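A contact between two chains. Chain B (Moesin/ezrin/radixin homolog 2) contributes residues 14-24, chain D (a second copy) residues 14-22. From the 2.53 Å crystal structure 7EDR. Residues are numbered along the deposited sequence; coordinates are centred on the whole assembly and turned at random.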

# COMPACT_ATOMS: atom_id res chain seq x y z
N THR B 14 -6.25 7.66 28.61
CA THR B 14 -6.11 6.26 28.24
C THR B 14 -5.52 6.10 26.84
O THR B 14 -6.07 6.64 25.87
N THR B 15 -4.43 5.34 26.72
CA THR B 15 -3.96 4.82 25.44
C THR B 15 -4.29 3.34 25.39
O THR B 15 -3.81 2.56 26.22
N HIS B 16 -5.14 2.96 24.45
CA HIS B 16 -5.60 1.58 24.37
C HIS B 16 -5.45 1.11 22.94
O HIS B 16 -5.74 1.86 22.00
N SER B 17 -5.02 -0.12 22.77
CA SER B 17 -4.79 -0.69 21.46
C SER B 17 -5.46 -2.06 21.37
O SER B 17 -5.44 -2.83 22.34
N SER B 18 -6.04 -2.36 20.22
CA SER B 18 -6.62 -3.67 19.96
C SER B 18 -6.17 -4.10 18.57
O SER B 18 -6.55 -3.48 17.57
N HIS B 19 -5.35 -5.15 18.49
CA HIS B 19 -4.73 -5.40 17.20
C HIS B 19 -4.29 -6.86 17.05
O HIS B 19 -4.21 -7.63 18.01
N TYR B 20 -3.99 -7.20 15.79
CA TYR B 20 -3.51 -8.50 15.36
C TYR B 20 -2.03 -8.41 15.05
O TYR B 20 -1.59 -7.52 14.30
N LEU B 21 -1.25 -9.31 15.63
CA LEU B 21 0.19 -9.34 15.37
C LEU B 21 0.47 -10.47 14.38
O LEU B 21 0.14 -11.63 14.65
N VAL B 22 1.07 -10.14 13.24
CA VAL B 22 1.42 -11.13 12.23
C VAL B 22 2.93 -11.20 12.14
O VAL B 22 3.58 -10.22 11.76
N GLN B 23 3.50 -12.35 12.47
CA GLN B 23 4.94 -12.60 12.38
C GLN B 23 5.15 -13.83 11.50
O GLN B 23 4.98 -14.96 11.95
N GLY B 24 5.53 -13.58 10.23
CA GLY B 24 5.68 -14.65 9.26
C GLY B 24 7.01 -15.40 9.39
O GLY B 24 7.98 -14.94 10.01
N THR D 14 9.18 -17.32 22.74
CA THR D 14 8.93 -15.90 23.00
C THR D 14 8.18 -15.26 21.84
O THR D 14 8.56 -15.42 20.67
N THR D 15 7.13 -14.50 22.16
CA THR D 15 6.51 -13.57 21.23
C THR D 15 6.85 -12.16 21.70
O THR D 15 6.42 -11.74 22.79
N HIS D 16 7.59 -11.42 20.90
CA HIS D 16 7.95 -10.05 21.26
C HIS D 16 7.52 -9.10 20.15
O HIS D 16 7.62 -9.41 18.96
N SER D 17 7.04 -7.93 20.54
CA SER D 17 6.54 -6.94 19.60
C SER D 17 7.12 -5.58 19.93
O SER D 17 7.14 -5.16 21.09
N SER D 18 7.59 -4.89 18.90
CA SER D 18 8.15 -3.56 19.04
C SER D 18 7.52 -2.72 17.95
O SER D 18 7.66 -3.05 16.76
N HIS D 19 6.79 -1.66 18.33
CA HIS D 19 6.00 -0.96 17.32
C HIS D 19 5.61 0.44 17.79
O HIS D 19 5.71 0.79 18.97
N TYR D 20 5.14 1.23 16.82
CA TYR D 20 4.69 2.60 17.02
C TYR D 20 3.18 2.65 16.91
O TYR D 20 2.62 2.13 15.95
N LEU D 21 2.51 3.25 17.90
CA LEU D 21 1.07 3.48 17.83
C LEU D 21 0.85 4.92 17.40
O LEU D 21 1.22 5.86 18.12
N VAL D 22 0.25 5.09 16.23
CA VAL D 22 -0.02 6.41 15.68
C VAL D 22 -1.51 6.67 15.85
O VAL D 22 -2.35 6.15 15.10

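When two copies of one chain meet along equivalent segments, the contact tends toward symmetry, and departures from symmetry can appear in side-chain torsions. The pairing of residues 14-24 of chain B with residues 14-22 of chain D of a moesin/ezrin/radixin homolog illustrates the point. The extended backbones stand well apart, with the CA atoms of S17(B) and L21(D) 8.1 Å from each other and those of L21(B) and S17(D) 8.0 Å, so the space between them is bridged by side chains. Extended geometry makes these alternate: in chain B the CA-to-CB bonds of T15(B), S17(B), H19(B), L21(B) and Q23(B) all point toward the partner, whereas H16(B) points away. In chain D, S17(D), H19(D) and L21(D) point toward chain B, and T15(D) points sideways.

At the middle the two copies of residue 19 meet. Both histidines adopt chi1 p, at 62° in each chain, with chi2 of -104° in H19(B) and -107° in H19(D). This conformation turns ND1 of each imidazole back toward OG of its own S17: OG of S17(B) lies 2.7 Å from ND1 of H19(B), and OG of S17(D) lies 2.8 Å from ND1 of H19(D), each a hydrogen bond. Both serines are t, which places their hydroxyls within reach of the rings. With each ND1 engaged within its own chain, the two rings meet through NE2 of H19(B) and CE1 of H19(D), 4.1 Å apart. The ring centroids are 5.3 Å apart and the planes lie at 80°, an oblique arrangement.

The leucines flank this centre and break the symmetry. L21(B) is t with chi2 p (57°), and its CD2 packs 3.8 Å from CB of S17(D) and 4.0 Å from CG2 of T15(D). L21(D) is instead m with chi2 t (167°); its CD1 meets CG2 of T15(B) at 3.8 Å, while its CD2 lies 3.7 Å from OG of S17(B). Both leucines therefore cover the same pair of partner residues, but with different rotamers. T15(B) and T15(D) are both m, at -70° and -65°, and each offers its methyl to the opposing leucine.

The polar part of the contact comes from Q23(B). With chi1 m at -87° and chi2 t at 162°, it extends its amide to the chain D backbone, where NE2 of Q23(B) donates a hydrogen bond to O of H16(D) at 2.9 Å, with an N-H...O angle of 146°. The other end of the amide serves a water: this molecule donates to OE1 of Q23(B) at 3.0 Å and accepts from N of H16(D) at 3.1 Å, with a further, weak bond to O of T14(D) at 3.4 Å. One glutamine thus addresses both the carbonyl and the amide of H16(D), directly and through water, although the CA-to-CB bond of H16(D) points away from chain B.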

# COMPACT_ATOMS: atom_id res chain seq x y z
CB THR B 14 -7.47 5.57 28.29
OG1 THR B 14 -8.02 5.66 29.61
CG2 THR B 14 -7.37 4.12 27.83
CB THR B 15 -2.45 5.04 25.24
OG1 THR B 15 -2.19 6.44 25.06
CG2 THR B 15 -1.96 4.31 24.00
CB HIS B 16 -7.06 1.43 24.84
CG HIS B 16 -7.65 0.08 24.55
ND1 HIS B 16 -7.61 -0.97 25.45
CD2 HIS B 16 -8.29 -0.40 23.45
CE1 HIS B 16 -8.19 -2.04 24.92
NE2 HIS B 16 -8.61 -1.72 23.71
CB SER B 17 -3.28 -0.83 21.17
OG SER B 17 -3.05 -1.24 19.83
CB SER B 18 -8.14 -3.61 20.04
OG SER B 18 -8.65 -4.85 20.45
CB HIS B 19 -3.55 -4.45 16.98
CG HIS B 19 -2.46 -4.59 17.99
ND1 HIS B 19 -2.27 -3.68 19.01
CD2 HIS B 19 -1.46 -5.49 18.10
CE1 HIS B 19 -1.21 -4.03 19.71
NE2 HIS B 19 -0.69 -5.12 19.18
CB TYR B 20 -4.26 -8.96 14.11
CG TYR B 20 -5.73 -9.16 14.34
CD1 TYR B 20 -6.23 -10.41 14.70
CD2 TYR B 20 -6.63 -8.11 14.18
CE1 TYR B 20 -7.57 -10.61 14.92
CE2 TYR B 20 -7.99 -8.31 14.39
CZ TYR B 20 -8.45 -9.56 14.76
OH TYR B 20 -9.77 -9.76 14.98
CB LEU B 21 0.98 -9.52 16.67
CG LEU B 21 2.51 -9.56 16.50
CD1 LEU B 21 3.03 -8.31 15.82
CD2 LEU B 21 3.24 -9.77 17.80
CB VAL B 22 0.80 -10.82 10.86
CG1 VAL B 22 1.23 -11.84 9.84
CG2 VAL B 22 -0.70 -10.79 10.95
CB GLN B 23 5.55 -12.76 13.76
CG GLN B 23 5.96 -11.42 14.37
CD GLN B 23 6.16 -11.48 15.88
OE1 GLN B 23 5.94 -12.52 16.52
NE2 GLN B 23 6.57 -10.35 16.46
CB THR D 14 10.25 -15.16 23.22
OG1 THR D 14 10.98 -15.74 24.31
CG2 THR D 14 10.00 -13.69 23.51
CB THR D 15 4.99 -13.76 21.17
OG1 THR D 15 4.68 -15.04 20.62
CG2 THR D 15 4.34 -12.67 20.32
CB HIS D 16 9.46 -9.92 21.52
CG HIS D 16 9.88 -8.55 21.96
ND1 HIS D 16 10.28 -7.58 21.07
CD2 HIS D 16 9.94 -7.99 23.19
CE1 HIS D 16 10.57 -6.47 21.73
NE2 HIS D 16 10.38 -6.69 23.02
CB SER D 17 5.01 -6.87 19.61
OG SER D 17 4.54 -5.88 18.70
CB SER D 18 9.68 -3.61 18.90
OG SER D 18 10.30 -2.66 19.74
CB HIS D 19 4.74 -1.77 16.97
CG HIS D 19 3.81 -1.98 18.12
ND1 HIS D 19 3.67 -3.21 18.75
CD2 HIS D 19 2.98 -1.13 18.78
CE1 HIS D 19 2.79 -3.10 19.73
NE2 HIS D 19 2.37 -1.85 19.77
CB TYR D 20 5.32 3.54 15.98
CG TYR D 20 6.83 3.61 16.04
CD1 TYR D 20 7.62 2.70 15.35
CD2 TYR D 20 7.47 4.58 16.81
CE1 TYR D 20 9.01 2.75 15.41
CE2 TYR D 20 8.86 4.64 16.88
CZ TYR D 20 9.62 3.72 16.17
OH TYR D 20 11.00 3.79 16.24
CB LEU D 21 0.35 3.25 19.16
CG LEU D 21 0.58 2.03 20.03
CD1 LEU D 21 -0.04 2.28 21.39
CD2 LEU D 21 -0.03 0.77 19.41
CB VAL D 22 0.42 6.55 14.22
CG1 VAL D 22 0.09 7.94 13.74
CG2 VAL D 22 1.91 6.29 14.12
O HOH W 1 8.36 -12.94 18.32